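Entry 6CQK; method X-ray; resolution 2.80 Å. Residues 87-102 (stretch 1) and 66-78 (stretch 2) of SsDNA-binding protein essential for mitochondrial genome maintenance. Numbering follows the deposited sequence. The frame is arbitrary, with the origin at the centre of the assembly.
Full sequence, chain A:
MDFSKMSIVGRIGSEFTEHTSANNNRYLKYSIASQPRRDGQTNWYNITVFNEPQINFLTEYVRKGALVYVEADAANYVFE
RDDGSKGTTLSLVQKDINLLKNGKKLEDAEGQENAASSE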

# COMPACT_ATOMS: atom_id res chain seq x y z
N GLY A 87 -20.87 19.17 -8.47
CA GLY A 87 -20.32 18.24 -7.49
C GLY A 87 -19.39 17.16 -8.04
O GLY A 87 -19.55 16.70 -9.18
N THR A 88 -18.42 16.74 -7.23
CA THR A 88 -17.43 15.71 -7.59
C THR A 88 -17.24 14.68 -6.51
O THR A 88 -17.10 15.01 -5.33
CB THR A 88 -16.08 16.32 -7.94
OG1 THR A 88 -16.23 17.06 -9.15
CG2 THR A 88 -15.00 15.25 -8.14
N THR A 89 -17.22 13.43 -6.91
CA THR A 89 -17.31 12.36 -5.95
C THR A 89 -16.28 11.25 -6.16
O THR A 89 -15.83 10.94 -7.28
CB THR A 89 -18.77 11.79 -5.90
OG1 THR A 89 -18.98 11.31 -4.56
CG2 THR A 89 -18.93 10.67 -6.93
N LEU A 90 -15.96 10.62 -5.06
CA LEU A 90 -14.94 9.62 -5.02
C LEU A 90 -15.50 8.22 -5.17
O LEU A 90 -16.29 7.81 -4.36
CB LEU A 90 -14.23 9.72 -3.71
CG LEU A 90 -13.13 8.70 -3.43
CD1 LEU A 90 -11.89 8.93 -4.29
CD2 LEU A 90 -12.78 8.75 -1.96
N SER A 91 -15.06 7.48 -6.19
CA SER A 91 -15.46 6.12 -6.40
C SER A 91 -14.33 5.27 -5.94
O SER A 91 -13.17 5.53 -6.29
CB SER A 91 -15.65 5.85 -7.85
OG SER A 91 -15.68 4.46 -8.05
N LEU A 92 -14.66 4.20 -5.22
CA LEU A 92 -13.69 3.29 -4.61
C LEU A 92 -14.17 1.91 -4.90
O LEU A 92 -15.18 1.46 -4.32
CB LEU A 92 -13.65 3.44 -3.14
CG LEU A 92 -12.93 4.66 -2.59
CD1 LEU A 92 -13.15 4.69 -1.09
CD2 LEU A 92 -11.44 4.64 -2.87
N VAL A 93 -13.52 1.26 -5.87
CA VAL A 93 -13.96 -0.03 -6.35
C VAL A 93 -13.07 -1.05 -5.79
O VAL A 93 -11.84 -0.96 -5.95
CB VAL A 93 -13.94 -0.08 -7.87
CG1 VAL A 93 -14.24 -1.48 -8.32
CG2 VAL A 93 -14.99 0.89 -8.40
N GLN A 94 -13.65 -1.99 -5.05
CA GLN A 94 -12.89 -2.94 -4.24
C GLN A 94 -12.04 -3.87 -5.09
O GLN A 94 -12.50 -4.36 -6.06
CB GLN A 94 -13.84 -3.73 -3.36
CG GLN A 94 -13.16 -4.75 -2.48
CD GLN A 94 -14.08 -5.41 -1.48
OE1 GLN A 94 -14.89 -4.75 -0.83
NE2 GLN A 94 -13.97 -6.71 -1.36
N LYS A 95 -10.77 -4.06 -4.73
CA LYS A 95 -9.86 -5.02 -5.38
C LYS A 95 -9.49 -6.20 -4.50
O LYS A 95 -9.18 -7.27 -4.96
CB LYS A 95 -8.62 -4.25 -5.86
CG LYS A 95 -8.88 -3.36 -7.07
CD LYS A 95 -9.89 -4.06 -8.02
CE LYS A 95 -10.51 -3.22 -9.14
NZ LYS A 95 -11.86 -3.66 -9.59
N ASP A 96 -9.63 -6.05 -3.21
CA ASP A 96 -9.26 -7.10 -2.31
C ASP A 96 -9.81 -6.85 -0.96
O ASP A 96 -10.03 -5.70 -0.65
CB ASP A 96 -7.76 -7.14 -2.25
CG ASP A 96 -7.29 -8.42 -2.60
OD1 ASP A 96 -7.54 -9.38 -1.83
OD2 ASP A 96 -6.82 -8.46 -3.75
N ILE A 97 -10.08 -7.89 -0.19
CA ILE A 97 -10.48 -7.70 1.16
C ILE A 97 -9.86 -8.72 2.05
O ILE A 97 -9.76 -9.86 1.68
CB ILE A 97 -12.01 -7.61 1.34
CG1 ILE A 97 -12.36 -7.48 2.84
CG2 ILE A 97 -12.74 -8.78 0.74
CD1 ILE A 97 -13.71 -6.86 3.08
N ASN A 98 -9.42 -8.27 3.23
CA ASN A 98 -8.95 -9.10 4.34
C ASN A 98 -9.92 -8.93 5.53
O ASN A 98 -10.20 -7.82 5.96
CB ASN A 98 -7.56 -8.61 4.70
CG ASN A 98 -6.66 -9.72 5.04
OD1 ASN A 98 -6.77 -10.25 6.13
ND2 ASN A 98 -5.72 -10.07 4.15
N LEU A 99 -10.48 -10.02 6.02
CA LEU A 99 -11.28 -9.98 7.20
C LEU A 99 -10.30 -10.11 8.33
O LEU A 99 -9.58 -11.08 8.39
CB LEU A 99 -12.27 -11.12 7.23
CG LEU A 99 -13.10 -11.04 8.47
CD1 LEU A 99 -14.03 -9.82 8.45
CD2 LEU A 99 -13.89 -12.32 8.63
N LEU A 100 -10.21 -9.08 9.17
CA LEU A 100 -9.30 -9.08 10.32
C LEU A 100 -9.99 -9.60 11.55
O LEU A 100 -9.41 -10.36 12.30
CB LEU A 100 -8.75 -7.68 10.55
CG LEU A 100 -8.06 -7.08 9.31
CD1 LEU A 100 -7.59 -5.67 9.59
CD2 LEU A 100 -6.89 -7.94 8.89
N LYS A 101 -11.23 -9.17 11.74
CA LYS A 101 -12.05 -9.61 12.81
C LYS A 101 -13.48 -9.35 12.39
O LYS A 101 -13.83 -8.23 12.08
CB LYS A 101 -11.74 -8.82 14.09
CG LYS A 101 -12.55 -9.35 15.26
CD LYS A 101 -12.77 -8.41 16.44
CE LYS A 101 -13.94 -7.43 16.16
NZ LYS A 101 -15.23 -7.78 16.82
N ASN A 102 -14.34 -10.35 12.56
CA ASN A 102 -15.78 -10.20 12.23
C ASN A 102 -16.67 -9.51 13.30
O ASN A 102 -16.19 -9.17 14.38
CB ASN A 102 -16.30 -11.58 11.83
CG ASN A 102 -17.19 -11.54 10.61
OD1 ASN A 102 -17.86 -10.55 10.36
ND2 ASN A 102 -17.27 -12.64 9.89
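Stretch 2 66-78: ALVYVEADAANYV

Residues 67-77 form a β-strand that runs antiparallel to its partner in residues 87-102, joined to it mainly by a ladder of backbone hydrogen bonds. Tyr77 N gives to Thr89 O (2.7 Å) and Thr89 N to Tyr77 O (2.8 Å); Ala75 N and Ser91 O (2.9 Å), with Ser91 N and Ala75 O (2.8 Å), repeat the pattern, as do Asp73 N to Val93 O (2.7 Å) and Val93 N to Asp73 O (2.8 Å). A bulge then shifts the register by one: Glu71 O accepts from Lys95 N at 2.8 Å and, weakly, from Asp96 N at 3.3 Å, while Glu71 N reaches Asp96 O at 3.2 Å. Tyr69 and Asn98 resume regular pairing, N to O at 2.9 Å both ways. At a second bulge Leu67 O takes both Leu100 N (3.0 Å) and Lys101 N (3.1 Å); the return bond, Leu67 N to Lys101 O (2.8 Å), is weak. Strand 67-77 is extended throughout, and its axis makes an angle of 142° with that of the partner strand, approaching to 4.2 Å.

Between these rungs, Leu90 faces Asn76, Leu92 Ala74, Gln94 Ala72, Ile97 Val70 and Leu99 Val68, with CA atoms 4.1 to 4.8 Å apart. Their side chains share one face, where Leu92 packs on two alanines: Leu92 CD2 lies 3.8 Å from Ala74 CB, and Leu92 CB 4.1 Å from Ala72 CB. Ile97 CD1 bridges Val68 CG1 (3.8 Å) and Val70 CG2 (4.0 Å), and Leu99 CD1 meets Ala66 CB at 3.7 Å. On the other face, Tyr77 CE2 approaches Ser91 CB at 3.6 Å and Tyr69 CB packs 3.9 Å from Asn98 CB. Leu100, at the second bulge, points toward strand 67-77, its CD1 4.0 Å from Leu67 CG and 4.1 Å from Tyr69 CB.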

# COMPACT_ATOMS: atom_id res chain seq x y z
N ALA A 66 -17.47 -5.63 11.22
CA ALA A 66 -16.19 -6.28 10.97
C ALA A 66 -15.05 -5.32 10.71
O ALA A 66 -15.16 -4.40 9.90
CB ALA A 66 -16.31 -7.18 9.78
N LEU A 67 -13.96 -5.51 11.45
CA LEU A 67 -12.68 -4.88 11.11
C LEU A 67 -12.14 -5.55 9.85
O LEU A 67 -11.91 -6.76 9.85
CB LEU A 67 -11.66 -5.02 12.23
CG LEU A 67 -10.38 -4.23 12.06
CD1 LEU A 67 -10.68 -2.75 12.05
CD2 LEU A 67 -9.36 -4.53 13.14
N VAL A 68 -11.96 -4.74 8.81
CA VAL A 68 -11.47 -5.19 7.51
C VAL A 68 -10.25 -4.40 7.05
O VAL A 68 -10.02 -3.27 7.50
CB VAL A 68 -12.52 -5.05 6.43
CG1 VAL A 68 -13.64 -5.96 6.76
CG2 VAL A 68 -13.03 -3.63 6.28
N TYR A 69 -9.48 -4.98 6.13
CA TYR A 69 -8.42 -4.23 5.40
C TYR A 69 -8.81 -4.34 3.94
O TYR A 69 -8.85 -5.44 3.42
CB TYR A 69 -7.04 -4.82 5.66
CG TYR A 69 -5.98 -4.39 4.70
CD1 TYR A 69 -5.74 -5.10 3.54
CD2 TYR A 69 -5.18 -3.32 4.96
CE1 TYR A 69 -4.75 -4.73 2.67
CE2 TYR A 69 -4.21 -2.92 4.07
CZ TYR A 69 -3.99 -3.63 2.93
OH TYR A 69 -2.98 -3.21 2.09
N VAL A 70 -9.20 -3.22 3.34
CA VAL A 70 -9.70 -3.20 1.97
C VAL A 70 -8.72 -2.44 1.12
O VAL A 70 -8.13 -1.44 1.56
CB VAL A 70 -11.01 -2.47 1.89
CG1 VAL A 70 -11.41 -2.20 0.45
CG2 VAL A 70 -12.09 -3.24 2.65
N GLU A 71 -8.50 -2.94 -0.09
CA GLU A 71 -7.76 -2.19 -1.11
C GLU A 71 -8.73 -1.93 -2.24
O GLU A 71 -9.46 -2.79 -2.61
CB GLU A 71 -6.62 -2.99 -1.66
CG GLU A 71 -5.54 -3.25 -0.68
CD GLU A 71 -4.50 -4.19 -1.19
OE1 GLU A 71 -4.79 -5.23 -1.86
OE2 GLU A 71 -3.36 -3.82 -0.88
N ALA A 72 -8.74 -0.71 -2.75
CA ALA A 72 -9.73 -0.33 -3.72
C ALA A 72 -9.13 0.63 -4.75
O ALA A 72 -8.35 1.52 -4.40
CB ALA A 72 -10.94 0.33 -3.00
N ASP A 73 -9.55 0.49 -6.00
CA ASP A 73 -9.19 1.48 -7.01
C ASP A 73 -9.99 2.72 -6.83
O ASP A 73 -11.21 2.65 -6.64
CB ASP A 73 -9.34 0.89 -8.43
CG ASP A 73 -8.16 0.01 -8.78
OD1 ASP A 73 -7.01 0.39 -8.43
OD2 ASP A 73 -8.35 -1.10 -9.29
N ALA A 74 -9.32 3.85 -6.86
CA ALA A 74 -9.95 5.14 -6.67
C ALA A 74 -10.08 5.96 -7.93
O ALA A 74 -9.13 6.04 -8.71
CB ALA A 74 -9.16 5.95 -5.64
N ALA A 75 -11.24 6.59 -8.11
CA ALA A 75 -11.46 7.59 -9.17
C ALA A 75 -12.33 8.71 -8.68
O ALA A 75 -12.98 8.58 -7.67
CB ALA A 75 -12.16 6.94 -10.32
N ASN A 76 -12.33 9.82 -9.41
CA ASN A 76 -13.17 10.95 -9.13
C ASN A 76 -14.15 11.05 -10.24
O ASN A 76 -13.74 11.07 -11.36
CB ASN A 76 -12.30 12.23 -8.99
CG ASN A 76 -11.83 12.48 -7.53
OD1 ASN A 76 -12.46 12.08 -6.53
ND2 ASN A 76 -10.72 13.18 -7.42
N TYR A 77 -15.45 11.05 -9.93
CA TYR A 77 -16.53 11.27 -10.90
C TYR A 77 -17.44 12.46 -10.59
O TYR A 77 -17.93 12.58 -9.47
CB TYR A 77 -17.40 10.03 -10.96
CG TYR A 77 -16.70 8.73 -11.33
CD1 TYR A 77 -15.51 8.69 -12.10
CD2 TYR A 77 -17.26 7.51 -10.94
CE1 TYR A 77 -14.92 7.48 -12.44
CE2 TYR A 77 -16.67 6.30 -11.28
CZ TYR A 77 -15.50 6.29 -12.03
OH TYR A 77 -14.91 5.10 -12.34
N VAL A 78 -17.73 13.29 -11.61
CA VAL A 78 -18.30 14.68 -11.44
C VAL A 78 -19.81 14.96 -11.20
O VAL A 78 -20.69 14.19 -11.53
CB VAL A 78 -17.82 15.62 -12.56
CG1 VAL A 78 -16.31 15.82 -12.47
CG2 VAL A 78 -18.26 15.12 -13.94